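Local coordinates for alkaline serine protease (Thermobifida fusca, PDB 2PFE), which probably cleaves proteins as a secreted serine endopeptidase of the chymotrypsin-like S1 family, this chain being the mature protease domain of a longer precursor, at residues 1-5 with 69-75; 4-8 with 99-103. One frame throughout, in Å; residues are numbered along the deposited sequence.

Contact 1: residues 1-5 with 69-75; sequences AAIIG and DTVTPLV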
# COMPACT_ATOMS: atom_id res chain seq x y z
N ALA A 1 14.80 2.13 12.43
CA ALA A 1 14.47 3.29 11.54
C ALA A 1 12.97 3.58 11.52
O ALA A 1 12.16 2.73 11.91
CB ALA A 1 14.99 3.04 10.11
N ALA A 2 12.60 4.76 11.01
CA ALA A 2 11.20 5.14 10.84
C ALA A 2 10.55 4.30 9.75
O ALA A 2 11.15 4.09 8.69
CB ALA A 2 11.09 6.62 10.48
N ILE A 3 9.33 3.82 10.01
CA ILE A 3 8.49 3.20 8.99
C ILE A 3 7.77 4.30 8.25
O ILE A 3 6.96 5.02 8.83
CB ILE A 3 7.44 2.23 9.62
CG1 ILE A 3 8.12 1.11 10.42
CG2 ILE A 3 6.55 1.62 8.55
CD1 ILE A 3 9.09 0.25 9.62
N ILE A 4 8.03 4.41 6.95
CA ILE A 4 7.47 5.50 6.15
C ILE A 4 6.81 4.91 4.88
O ILE A 4 7.42 4.13 4.13
CB ILE A 4 8.53 6.61 5.83
CG1 ILE A 4 9.00 7.28 7.14
CG2 ILE A 4 7.97 7.66 4.87
CD1 ILE A 4 10.07 8.31 6.96
N GLY A 5 5.56 5.29 4.65
CA GLY A 5 4.85 4.75 3.50
C GLY A 5 5.57 5.11 2.21
O GLY A 5 6.03 6.24 2.04
N ASP A 69 12.36 -1.04 14.71
CA ASP A 69 11.79 -0.02 13.83
C ASP A 69 10.58 0.67 14.45
O ASP A 69 9.97 0.14 15.39
CB ASP A 69 11.49 -0.61 12.45
CG ASP A 69 12.75 -1.13 11.77
OD1 ASP A 69 13.49 -0.31 11.19
OD2 ASP A 69 13.00 -2.35 11.84
N THR A 70 10.24 1.86 13.94
CA THR A 70 9.22 2.70 14.57
C THR A 70 8.18 3.20 13.58
O THR A 70 8.52 3.75 12.54
CB THR A 70 9.86 3.93 15.29
OG1 THR A 70 10.90 3.49 16.18
CG2 THR A 70 8.82 4.71 16.09
N VAL A 71 6.91 3.03 13.94
CA VAL A 71 5.79 3.53 13.12
C VAL A 71 5.71 5.07 13.12
O VAL A 71 6.00 5.73 14.13
CB VAL A 71 4.45 2.90 13.55
CG1 VAL A 71 4.45 1.40 13.24
CG2 VAL A 71 4.11 3.18 15.02
N THR A 72 5.35 5.61 11.96
CA THR A 72 5.11 7.04 11.79
C THR A 72 3.82 7.22 10.98
O THR A 72 3.41 6.32 10.23
CB THR A 72 6.28 7.76 11.05
OG1 THR A 72 6.19 7.51 9.64
CG2 THR A 72 7.66 7.35 11.60
N PRO A 73 3.17 8.39 11.11
CA PRO A 73 2.04 8.67 10.22
C PRO A 73 2.49 9.29 8.89
O PRO A 73 1.78 10.13 8.32
CB PRO A 73 1.24 9.68 11.02
CG PRO A 73 2.28 10.46 11.74
CD PRO A 73 3.37 9.47 12.10
N LEU A 74 3.65 8.88 8.39
CA LEU A 74 4.27 9.57 7.27
C LEU A 74 4.25 8.76 5.99
O LEU A 74 4.30 7.52 6.03
CB LEU A 74 5.72 9.90 7.60
CG LEU A 74 5.88 10.89 8.75
CD1 LEU A 74 7.35 11.09 9.06
CD2 LEU A 74 5.18 12.22 8.44
N VAL A 75 4.17 9.47 4.87
CA VAL A 75 4.37 8.90 3.54
C VAL A 75 5.46 9.69 2.82
O VAL A 75 5.53 10.92 2.94
CB VAL A 75 3.05 8.91 2.72
CG1 VAL A 75 3.31 8.63 1.23
CG2 VAL A 75 2.03 7.90 3.30
O HOH W 1 13.63 3.14 14.95
O HOH W 2 12.44 0.91 8.86
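Residues 2-5 and 70-72 run alongside each other as a short, weakly bonded parallel strand pair, their axes 4.6 Å apart at an angle of 37°. T70 supplies both bonds of the first bridge: its N donates to A1 O, and its O receives the N-H of I3 at 2.7 Å in a nearly straight bond. At the chain start the amino group of A1 forms a salt bridge with D69, A1 N lying 3.0 Å from OD1 and above the carboxylate plane; a water also joins A1 N to T70 OG1. I3 lays CD1 against D69 CB at 3.8 Å, the two side chains crossing at about a right angle. The pairing lays the mature N-terminus of the chymotrypsin-like fold along the chain leaving the first barrel, with I3 and V71 both packed on S21 of strand 20-24. The hydroxyl of T72, set between its backbone N and carbonyl carbon (chi1 78°), donates to I3 O at 2.7 Å and accepts from L74 N, an ST turn where the chain corners at P73. A valine in place of this threonine would probably leave I3 O without this donor and L74 N without its acceptor, easing the hold on the corner. T72 CG2 meets A2 CB at 3.7 Å. Past the corner, L74 O accepts from G5 N at 2.9 Å, while I4 CG2 rests over the backbone of L74 and V75.

Contact 2: residues 4-8 with 99-103; sequences IGGNP and RSGAT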
# COMPACT_ATOMS: atom_id res chain seq x y z
N ILE A 4 8.03 4.41 6.95
CA ILE A 4 7.47 5.50 6.15
C ILE A 4 6.81 4.91 4.88
O ILE A 4 7.42 4.13 4.13
CB ILE A 4 8.53 6.61 5.83
CG1 ILE A 4 9.00 7.28 7.14
CG2 ILE A 4 7.97 7.66 4.87
CD1 ILE A 4 10.07 8.31 6.96
N GLY A 5 5.56 5.29 4.65
CA GLY A 5 4.85 4.75 3.50
C GLY A 5 5.57 5.11 2.21
O GLY A 5 6.03 6.24 2.04
N GLY A 6 5.66 4.14 1.29
CA GLY A 6 6.33 4.37 0.01
C GLY A 6 7.78 3.91 -0.02
O GLY A 6 8.38 3.80 -1.09
N ASN A 7 8.34 3.65 1.15
CA ASN A 7 9.70 3.14 1.23
C ASN A 7 9.73 1.63 1.01
O ASN A 7 8.76 0.92 1.30
CB ASN A 7 10.32 3.50 2.58
CG ASN A 7 10.78 4.94 2.67
OD1 ASN A 7 10.81 5.67 1.67
ND2 ASN A 7 11.17 5.35 3.88
N PRO A 8 10.86 1.11 0.51
CA PRO A 8 10.97 -0.31 0.23
C PRO A 8 11.07 -1.21 1.46
O PRO A 8 11.56 -0.79 2.53
CB PRO A 8 12.27 -0.43 -0.57
CG PRO A 8 13.09 0.73 -0.14
CD PRO A 8 12.10 1.84 0.16
N ARG A 99 0.01 8.16 -5.45
CA ARG A 99 0.65 7.01 -4.82
C ARG A 99 2.14 7.22 -4.65
O ARG A 99 2.77 7.99 -5.39
CB ARG A 99 0.39 5.71 -5.62
CG ARG A 99 0.70 5.78 -7.13
CD ARG A 99 1.18 4.42 -7.67
NE ARG A 99 2.47 4.10 -7.08
CZ ARG A 99 3.63 4.47 -7.60
NH1 ARG A 99 3.69 5.08 -8.78
NH2 ARG A 99 4.77 4.21 -6.95
N SER A 100 2.69 6.53 -3.65
CA SER A 100 4.11 6.54 -3.37
C SER A 100 4.67 5.13 -3.41
O SER A 100 4.07 4.22 -2.87
CB SER A 100 4.37 7.16 -1.99
OG SER A 100 5.76 7.22 -1.68
N GLY A 101 5.82 4.95 -4.05
CA GLY A 101 6.46 3.63 -4.07
C GLY A 101 7.94 3.69 -4.36
O GLY A 101 8.44 4.69 -4.88
N ALA A 102 8.63 2.61 -4.03
CA ALA A 102 10.10 2.59 -4.03
C ALA A 102 10.72 2.70 -5.40
O ALA A 102 11.87 3.13 -5.53
CB ALA A 102 10.61 1.34 -3.34
N THR A 103 9.98 2.29 -6.43
CA THR A 103 10.55 2.26 -7.77
C THR A 103 10.33 3.57 -8.54
O THR A 103 11.26 4.09 -9.17
CB THR A 103 10.04 1.06 -8.57
OG1 THR A 103 10.42 -0.12 -7.89
CG2 THR A 103 10.66 1.01 -9.95
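The end-to-end directions of residues 5-8 and 100-102 differ by only 18°, and the nearest CA atoms are those of G6 and G101, 4.1 Å apart; no hydrogen bond crosses between the two segments. A type II turn from I4 to N7, closed by N7 N to I4 O, brings G6 against S100. The OG of S100 stands 3.4 Å from G6 CA, carried there by a first torsion that sets it opposite its own backbone N (chi1 -178°), and it is hydrogen-bonded to N76 O. A side chain on G6 would run into that hydroxyl, and the positive phi of 96° calls for glycine in any case. Further along, A102 turns its methyl onto the proline ring, CB meeting P8 CB at 3.7 Å and P8 CD at 3.8 Å, a small apolar patch beside the turn. G6 O is hydrogen-bonded to Y78 OH, and A102 N to S17 OG. On strand 96-101, G101 lies close to the bound 4-(2-aminoethyl)benzenesulfonyl fluoride. Strand 74-76 flanks the turn through N76, while strands 105-113 and 143-146 pack on S100 with W106 and P143.

In the fold
From the N-terminus the chain passes directly through contact 1 and into contact 2, I4 and G5 belonging to both. Contact 1 closes a loop over the first barrel, whose strands between 20 and 65 lie wholly within it; contact 2 closes a longer one, carrying the chain on to strand 96-101 of the second barrel. The two closures start from overlapping segments, 1-5 and 4-8, and 69-75 falls inside the loop from 8 to 99, so they cross without either nesting cleanly in the other. With centres 11 Å apart, they touch where V75 CG1 packs on S100 CB at 3.7 Å. The N-terminal segment thus ties the linker after the first barrel to strand 96-101 of the second, near the active site.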